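Local coordinates for protein TssK (Serratia sp. FS14, PDB 5Y0E) that probably serves as a trimeric baseplate component of the bacterial type VI secretion system, at residues I187-N192 with D290-A295; R261-W266 with L296-L301. All coordinates share one frame; numbering follows the deposited sequence.

Contact 1. Residues I187-N192 with D290-A295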
ATOM      1  N   ILE A 187       0.471   7.031 -21.106  1.00 44.79           N
ATOM      2  CA  ILE A 187       1.471   6.834 -20.072  1.00 43.02           C
ATOM      3  C   ILE A 187       2.339   5.654 -20.477  1.00 43.45           C
ATOM      4  O   ILE A 187       1.830   4.553 -20.669  1.00 42.79           O
ATOM      5  CB  ILE A 187       0.838   6.584 -18.696  1.00 43.27           C
ATOM      6  CG1 ILE A 187       0.027   7.794 -18.275  1.00 41.15           C
ATOM      7  CG2 ILE A 187       1.905   6.275 -17.688  1.00 43.37           C
ATOM      8  CD1 ILE A 187      -0.975   7.496 -17.221  1.00 39.87           C
ATOM      9  N   PRO A 188       3.640   5.827 -20.596  1.00 40.32           N
ATOM     10  CA  PRO A 188       4.521   4.703 -20.906  1.00 39.31           C
ATOM     11  C   PRO A 188       4.514   3.682 -19.786  1.00 44.20           C
ATOM     12  O   PRO A 188       4.156   3.998 -18.644  1.00 44.99           O
ATOM     13  CB  PRO A 188       5.897   5.364 -21.039  1.00 36.64           C
ATOM     14  CG  PRO A 188       5.628   6.800 -21.195  1.00 39.24           C
ATOM     15  CD  PRO A 188       4.361   7.096 -20.483  1.00 38.79           C
ATOM     16  N   PRO A 189       4.882   2.438 -20.066  1.00 43.36           N
ATOM     17  CA  PRO A 189       5.133   1.495 -18.974  1.00 39.89           C
ATOM     18  C   PRO A 189       6.225   2.048 -18.078  1.00 40.25           C
ATOM     19  O   PRO A 189       7.323   2.345 -18.529  1.00 42.59           O
ATOM     20  CB  PRO A 189       5.565   0.225 -19.703  1.00 39.67           C
ATOM     21  CG  PRO A 189       6.057   0.698 -21.015  1.00 38.76           C
ATOM     22  CD  PRO A 189       5.180   1.845 -21.371  1.00 39.83           C
ATOM     23  N   MET A 190       5.892   2.239 -16.814  1.00 39.12           N
ATOM     24  CA  MET A 190       6.709   3.003 -15.892  1.00 40.52           C
ATOM     25  C   MET A 190       7.138   2.125 -14.737  1.00 41.56           C
ATOM     26  O   MET A 190       6.342   1.353 -14.210  1.00 40.86           O
ATOM     27  CB  MET A 190       5.960   4.201 -15.346  1.00 41.61           C
ATOM     28  CG  MET A 190       5.716   5.299 -16.348  1.00 41.33           C
ATOM     29  SD  MET A 190       7.183   5.819 -17.188  1.00 46.34           S
ATOM     30  CE  MET A 190       7.970   6.713 -15.888  1.00 36.07           C
ATOM     31  N   LEU A 191       8.402   2.230 -14.353  1.00 37.71           N
ATOM     32  CA  LEU A 191       8.848   1.537 -13.158  1.00 38.93           C
ATOM     33  C   LEU A 191       8.781   2.403 -11.922  1.00 39.36           C
ATOM     34  O   LEU A 191       8.745   1.871 -10.824  1.00 40.56           O
ATOM     35  CB  LEU A 191      10.271   1.005 -13.330  1.00 37.74           C
ATOM     36  CG  LEU A 191      10.267  -0.195 -14.257  1.00 39.71           C
ATOM     37  CD1 LEU A 191      11.644  -0.710 -14.493  1.00 40.33           C
ATOM     38  CD2 LEU A 191       9.385  -1.278 -13.722  1.00 41.38           C
ATOM     39  N   ASN A 192       8.730   3.714 -12.068  1.00 37.73           N
ATOM     40  CA  ASN A 192       8.545   4.595 -10.937  1.00 34.93           C
ATOM     41  C   ASN A 192       7.462   5.602 -11.275  1.00 37.31           C
ATOM     42  O   ASN A 192       7.585   6.341 -12.248  1.00 37.49           O
ATOM     43  CB  ASN A 192       9.848   5.293 -10.594  1.00 37.33           C
ATOM     44  CG  ASN A 192       9.741   6.141  -9.365  1.00 40.08           C
ATOM     45  OD1 ASN A 192       8.812   6.026  -8.607  1.00 40.76           O
ATOM     46  ND2 ASN A 192      10.693   7.011  -9.177  1.00 41.16           N
ATOM     47  N   ASP A 290      -2.979  -3.020 -16.093  1.00 38.55           N
ATOM     48  CA  ASP A 290      -2.325  -3.321 -17.356  1.00 39.83           C
ATOM     49  C   ASP A 290      -1.066  -2.479 -17.381  1.00 41.05           C
ATOM     50  O   ASP A 290      -1.134  -1.255 -17.535  1.00 46.10           O
ATOM     51  CB  ASP A 290      -3.228  -3.020 -18.556  1.00 39.72           C
ATOM     52  CG  ASP A 290      -2.640  -3.476 -19.874  1.00 41.37           C
ATOM     53  OD1 ASP A 290      -1.434  -3.678 -19.979  1.00 45.19           O
ATOM     54  OD2 ASP A 290      -3.389  -3.617 -20.842  1.00 45.59           O
ATOM     55  N   HIS A 291       0.082  -3.135 -17.229  1.00 40.77           N
ATOM     56  CA  HIS A 291       1.326  -2.387 -17.149  1.00 41.26           C
ATOM     57  C   HIS A 291       1.584  -1.593 -18.422  1.00 42.80           C
ATOM     58  O   HIS A 291       2.171  -0.515 -18.369  1.00 42.27           O
ATOM     59  CB  HIS A 291       2.487  -3.338 -16.849  1.00 38.42           C
ATOM     60  CG  HIS A 291       3.735  -2.643 -16.401  1.00 41.38           C
ATOM     61  ND1 HIS A 291       3.789  -1.876 -15.262  1.00 41.03           N
ATOM     62  CD2 HIS A 291       4.967  -2.585 -16.952  1.00 43.09           C
ATOM     63  CE1 HIS A 291       5.001  -1.377 -15.129  1.00 42.03           C
ATOM     64  NE2 HIS A 291       5.735  -1.793 -16.141  1.00 42.77           N
ATOM     65  N   ASP A 292       1.135  -2.089 -19.567  1.00 42.82           N
ATOM     66  CA  ASP A 292       1.405  -1.430 -20.833  1.00 41.75           C
ATOM     67  C   ASP A 292       0.237  -0.584 -21.323  1.00 43.55           C
ATOM     68  O   ASP A 292       0.207  -0.215 -22.491  1.00 49.92           O
ATOM     69  CB  ASP A 292       1.809  -2.457 -21.889  1.00 40.92           C
ATOM     70  CG  ASP A 292       3.132  -3.135 -21.561  1.00 44.82           C
ATOM     71  OD1 ASP A 292       4.177  -2.473 -21.659  1.00 45.54           O
ATOM     72  OD2 ASP A 292       3.133  -4.328 -21.201  1.00 44.06           O
ATOM     73  N   ASN A 293      -0.713  -0.253 -20.454  1.00 44.45           N
ATOM     74  CA  ASN A 293      -1.728   0.732 -20.783  1.00 42.16           C
ATOM     75  C   ASN A 293      -2.233   1.412 -19.520  1.00 41.05           C
ATOM     76  O   ASN A 293      -3.396   1.263 -19.139  1.00 39.14           O
ATOM     77  CB  ASN A 293      -2.880   0.082 -21.543  1.00 44.73           C
ATOM     78  CG  ASN A 293      -3.783   1.101 -22.223  1.00 47.80           C
ATOM     79  OD1 ASN A 293      -3.804   2.286 -21.888  1.00 46.42           O
ATOM     80  ND2 ASN A 293      -4.525   0.633 -23.192  1.00 49.46           N
ATOM     81  N   LEU A 294      -1.362   2.180 -18.883  1.00 41.25           N
ATOM     82  CA  LEU A 294      -1.677   2.703 -17.569  1.00 39.66           C
ATOM     83  C   LEU A 294      -2.717   3.796 -17.627  1.00 40.27           C
ATOM     84  O   LEU A 294      -3.532   3.902 -16.710  1.00 41.28           O
ATOM     85  CB  LEU A 294      -0.405   3.198 -16.884  1.00 40.92           C
ATOM     86  CG  LEU A 294       0.562   2.074 -16.470  1.00 42.80           C
ATOM     87  CD1 LEU A 294       1.879   2.620 -15.974  1.00 41.81           C
ATOM     88  CD2 LEU A 294      -0.035   1.169 -15.431  1.00 36.80           C
ATOM     89  N   ALA A 295      -2.720   4.597 -18.695  1.00 42.55           N
ATOM     90  CA  ALA A 295      -3.745   5.626 -18.854  1.00 41.34           C
ATOM     91  C   ALA A 295      -5.147   5.030 -18.870  1.00 38.83           C
ATOM     92  O   ALA A 295      -6.063   5.556 -18.233  1.00 38.14           O
ATOM     93  CB  ALA A 295      -3.494   6.422 -20.123  1.00 40.56           C
TER
HETATM   94  O   HOH W   1      -0.899   4.623 -20.967  1.00 44.55           O
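Ile187 faces the first turn of helix 294-309, its CG2 3.9 Å from Leu294 CB and its CD1 4.0 Å from Ala295 CB. With CG1 beside its own backbone N (chi1 -62°) and CG2 anti to it, the two branches divide the work between the two helix residues. The side chains of Ile187 and Leu294 cross at about a right angle, and Leu294 CD1 carries on to Pro188 O. Water 1 also joins the two backbones, accepting from Ile187 N at 2.8 Å and from Ala295 N at 2.9 Å.

At the other end of the contact, Pro189 CB lies 3.6 Å from Asp292 OD1 and Pro189 CA the same distance from His291 O. The His291 imidazole presents its edge to Met190, CE1 standing 3.2 Å from Met190 O, close to the ring plane. Further out, Tyr289 OH and Trp43 O fix the ring by hydrogen bonds to ND1 and NE2, while Trp43 NE1 holds Asp292 OD1.

A type I turn from Asp290 to Asn293, closed by Asn293 N to Asp290 O, leads into the helix. Asp292 N bonds to Asp290 OD1, completing an Asx turn, and Asn293 OD1 takes Leu296 N, the classic side-chain N-cap of an alpha helix.

Contact 2. Residues R261-W266 with L296-L301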
ATOM      1  N   ARG A 261       1.792  -1.282  -7.506  1.00 33.44           N
ATOM      2  CA  ARG A 261       1.500  -1.206  -6.099  1.00 33.24           C
ATOM      3  C   ARG A 261       0.468  -0.125  -5.831  1.00 34.65           C
ATOM      4  O   ARG A 261      -0.479  -0.326  -5.067  1.00 35.61           O
ATOM      5  CB  ARG A 261       2.806  -0.972  -5.348  1.00 34.88           C
ATOM      6  CG  ARG A 261       2.691  -0.933  -3.873  1.00 41.02           C
ATOM      7  CD  ARG A 261       3.994  -0.513  -3.266  1.00 44.48           C
ATOM      8  NE  ARG A 261       3.886  -0.422  -1.824  1.00 44.62           N
ATOM      9  CZ  ARG A 261       4.706   0.274  -1.066  1.00 44.40           C
ATOM     10  NH1 ARG A 261       5.699   0.923  -1.616  1.00 45.49           N
ATOM     11  NH2 ARG A 261       4.520   0.322   0.233  1.00 46.07           N
ATOM     12  N   LEU A 262       0.609   1.009  -6.488  1.00 33.88           N
ATOM     13  CA  LEU A 262      -0.355   2.076  -6.305  1.00 32.72           C
ATOM     14  C   LEU A 262      -1.735   1.676  -6.805  1.00 38.31           C
ATOM     15  O   LEU A 262      -2.750   2.036  -6.204  1.00 36.55           O
ATOM     16  CB  LEU A 262       0.134   3.308  -7.025  1.00 32.96           C
ATOM     17  CG  LEU A 262      -0.737   4.532  -6.879  1.00 32.88           C
ATOM     18  CD1 LEU A 262      -0.667   5.115  -5.495  1.00 28.63           C
ATOM     19  CD2 LEU A 262      -0.257   5.502  -7.886  1.00 30.64           C
ATOM     20  N   PHE A 263      -1.786   0.937  -7.905  1.00 32.01           N
ATOM     21  CA  PHE A 263      -3.053   0.556  -8.483  1.00 33.65           C
ATOM     22  C   PHE A 263      -3.812  -0.359  -7.543  1.00 36.72           C
ATOM     23  O   PHE A 263      -5.006  -0.165  -7.297  1.00 38.55           O
ATOM     24  CB  PHE A 263      -2.804  -0.112  -9.825  1.00 32.71           C
ATOM     25  CG  PHE A 263      -4.034  -0.431 -10.580  1.00 33.72           C
ATOM     26  CD1 PHE A 263      -4.741  -1.590 -10.322  1.00 35.29           C
ATOM     27  CD2 PHE A 263      -4.481   0.414 -11.583  1.00 36.42           C
ATOM     28  CE1 PHE A 263      -5.889  -1.891 -11.029  1.00 37.21           C
ATOM     29  CE2 PHE A 263      -5.619   0.113 -12.301  1.00 35.59           C
ATOM     30  CZ  PHE A 263      -6.321  -1.033 -12.022  1.00 36.47           C
ATOM     31  N   ALA A 264      -3.126  -1.369  -7.013  1.00 36.94           N
ATOM     32  CA  ALA A 264      -3.773  -2.315  -6.120  1.00 33.98           C
ATOM     33  C   ALA A 264      -4.394  -1.620  -4.919  1.00 34.53           C
ATOM     34  O   ALA A 264      -5.462  -2.010  -4.454  1.00 38.12           O
ATOM     35  CB  ALA A 264      -2.765  -3.358  -5.673  1.00 35.70           C
ATOM     36  N   ASP A 265      -3.753  -0.585  -4.407  1.00 33.61           N
ATOM     37  CA  ASP A 265      -4.369   0.134  -3.310  1.00 34.99           C
ATOM     38  C   ASP A 265      -5.615   0.883  -3.772  1.00 36.12           C
ATOM     39  O   ASP A 265      -6.634   0.879  -3.090  1.00 36.81           O
ATOM     40  CB  ASP A 265      -3.363   1.094  -2.675  1.00 33.34           C
ATOM     41  CG  ASP A 265      -2.369   0.407  -1.764  1.00 45.93           C
ATOM     42  OD1 ASP A 265      -2.486  -0.797  -1.480  1.00 40.93           O
ATOM     43  OD2 ASP A 265      -1.449   1.088  -1.301  1.00 42.39           O
ATOM     44  N   TRP A 266      -5.546   1.536  -4.925  1.00 33.36           N
ATOM     45  CA  TRP A 266      -6.643   2.375  -5.362  1.00 31.06           C
ATOM     46  C   TRP A 266      -7.840   1.542  -5.813  1.00 33.30           C
ATOM     47  O   TRP A 266      -8.984   1.940  -5.609  1.00 33.59           O
ATOM     48  CB  TRP A 266      -6.141   3.305  -6.464  1.00 32.18           C
ATOM     49  CG  TRP A 266      -5.268   4.380  -5.937  1.00 31.43           C
ATOM     50  CD1 TRP A 266      -4.808   4.489  -4.685  1.00 29.76           C
ATOM     51  CD2 TRP A 266      -4.779   5.519  -6.639  1.00 29.45           C
ATOM     52  NE1 TRP A 266      -4.065   5.614  -4.551  1.00 35.01           N
ATOM     53  CE2 TRP A 266      -4.031   6.265  -5.742  1.00 29.21           C
ATOM     54  CE3 TRP A 266      -4.923   5.988  -7.931  1.00 32.63           C
ATOM     55  CZ2 TRP A 266      -3.420   7.454  -6.090  1.00 33.57           C
ATOM     56  CZ3 TRP A 266      -4.291   7.161  -8.279  1.00 32.55           C
ATOM     57  CH2 TRP A 266      -3.558   7.879  -7.366  1.00 30.03           C
ATOM     58  N   LEU A 296      -5.331   3.928 -19.577  1.00 37.54           N
ATOM     59  CA  LEU A 296      -6.633   3.289 -19.601  1.00 38.99           C
ATOM     60  C   LEU A 296      -7.048   2.817 -18.219  1.00 40.38           C
ATOM     61  O   LEU A 296      -8.092   3.224 -17.704  1.00 44.83           O
ATOM     62  CB  LEU A 296      -6.628   2.117 -20.566  1.00 38.77           C
ATOM     63  CG  LEU A 296      -7.968   1.403 -20.533  1.00 40.70           C
ATOM     64  CD1 LEU A 296      -9.005   2.219 -21.261  1.00 38.97           C
ATOM     65  CD2 LEU A 296      -7.877   0.018 -21.105  1.00 41.20           C
ATOM     66  N   CYS A 297      -6.242   1.945 -17.604  1.00 41.26           N
ATOM     67  CA  CYS A 297      -6.673   1.297 -16.373  1.00 40.59           C
ATOM     68  C   CYS A 297      -6.682   2.274 -15.210  1.00 38.47           C
ATOM     69  O   CYS A 297      -7.596   2.240 -14.390  1.00 39.29           O
ATOM     70  CB  CYS A 297      -5.817   0.061 -16.060  1.00 39.15           C
ATOM     71  SG  CYS A 297      -4.068   0.257 -15.684  1.00 41.15           S
ATOM     72  N   PHE A 298      -5.713   3.177 -15.136  1.00 35.35           N
ATOM     73  CA  PHE A 298      -5.823   4.212 -14.119  1.00 36.44           C
ATOM     74  C   PHE A 298      -6.968   5.156 -14.425  1.00 38.75           C
ATOM     75  O   PHE A 298      -7.620   5.669 -13.507  1.00 39.56           O
ATOM     76  CB  PHE A 298      -4.521   5.000 -13.985  1.00 36.65           C
ATOM     77  CG  PHE A 298      -3.582   4.435 -12.968  1.00 37.17           C
ATOM     78  CD1 PHE A 298      -3.658   4.828 -11.646  1.00 35.23           C
ATOM     79  CD2 PHE A 298      -2.644   3.499 -13.331  1.00 35.74           C
ATOM     80  CE1 PHE A 298      -2.812   4.289 -10.705  1.00 35.22           C
ATOM     81  CE2 PHE A 298      -1.797   2.958 -12.405  1.00 36.35           C
ATOM     82  CZ  PHE A 298      -1.873   3.346 -11.086  1.00 36.40           C
ATOM     83  N   GLY A 299      -7.223   5.398 -15.704  1.00 39.04           N
ATOM     84  CA  GLY A 299      -8.312   6.277 -16.063  1.00 40.93           C
ATOM     85  C   GLY A 299      -9.627   5.795 -15.509  1.00 37.16           C
ATOM     86  O   GLY A 299     -10.392   6.568 -14.956  1.00 40.36           O
ATOM     87  N   LYS A 300      -9.880   4.505 -15.606  1.00 36.45           N
ATOM     88  CA  LYS A 300     -11.120   3.981 -15.075  1.00 38.17           C
ATOM     89  C   LYS A 300     -11.154   4.097 -13.570  1.00 37.68           C
ATOM     90  O   LYS A 300     -12.196   4.401 -12.995  1.00 40.58           O
ATOM     91  CB  LYS A 300     -11.298   2.531 -15.506  1.00 39.60           C
ATOM     92  CG  LYS A 300     -10.956   2.329 -16.926  1.00 43.25           C
ATOM     93  CD  LYS A 300     -11.915   1.412 -17.630  1.00 50.74           C
ATOM     94  CE  LYS A 300     -11.672  -0.029 -17.287  1.00 54.66           C
ATOM     95  NZ  LYS A 300     -12.005  -0.887 -18.460  1.00 65.03           N
ATOM     96  N   LEU A 301     -10.020   3.875 -12.920  1.00 41.50           N
ATOM     97  CA  LEU A 301      -9.970   3.936 -11.467  1.00 36.08           C
ATOM     98  C   LEU A 301     -10.177   5.360 -10.970  1.00 35.39           C
ATOM     99  O   LEU A 301     -10.944   5.591 -10.031  1.00 37.09           O
ATOM    100  CB  LEU A 301      -8.635   3.364 -10.991  1.00 35.47           C
ATOM    101  CG  LEU A 301      -8.564   2.504  -9.734  1.00 33.82           C
ATOM    102  CD1 LEU A 301      -9.650   1.463  -9.791  1.00 35.32           C
ATOM    103  CD2 LEU A 301      -7.212   1.828  -9.632  1.00 32.74           C
TER
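Phe263 and Phe298 meet edge to face between two helices, 259-273 and 294-309, that run in roughly the same direction, the axes of the segments 261-266 and 296-301 coming within 10.9 Å at 28°; together with Trp266 the rings form an aromatic cluster within a helical bundle. Phe263 illustrates how one side chain can serve several neighbours. Its CB lies 3.8 Å from Phe298 CZ. From there CG, anti to the backbone N, starts the ring toward the other helix. CG has Leu301 CD2 as its neighbour, and CD2 points at the face of Phe298, standing over it toward the rim, with the ring planes at 83°. CE2 meets both Cys297 O at the ring's edge, at 3.6 Å, and Cys297 SG, which approaches obliquely. CZ and CE1 at the far end lie under the same Leu301 methyl as the rest of the ring.

Phe298 is shared in turn. Its CE1 touches Leu262 CD2 at 4.0 Å and also Trp266 CE3, which lies at the edge of the Phe298 ring. Helix 197-222 closes over the indole through Phe202, Ile203 and Leu206, and Tyr289 adds another edge-to-face partner to Phe263. Leu301 CD2 also reaches Trp266 CB at 3.7 Å, yet its main seat is the Phe263 face: a CH-pi contact 3.7 Å from the ring centroid and only 17° off the normal.

Contacts 1 and 2 show how one helix can serve two interfaces in succession. Helix 294-309 gives its first two residues to contact 1 and the next six to contact 2, and the two centres lie about 10 Å apart. In sequence the order is 187-192, 261-266, 290-295, 296-301, so the two contacts cross along the chain. They meet directly where Asp290 N packs against Cys297 SG, 3.5 Å away. Helix 259-273, which supplies one side of contact 2, also touches contact 1, where Pro259 at its start meets Met190 and Leu294. Contact 1 therefore ties the loop that follows strand 180-182 to the helical region, while contact 2 joins two helices inside it, beside the surfaces where Arg261 and Ala264 meet neighbouring subunits.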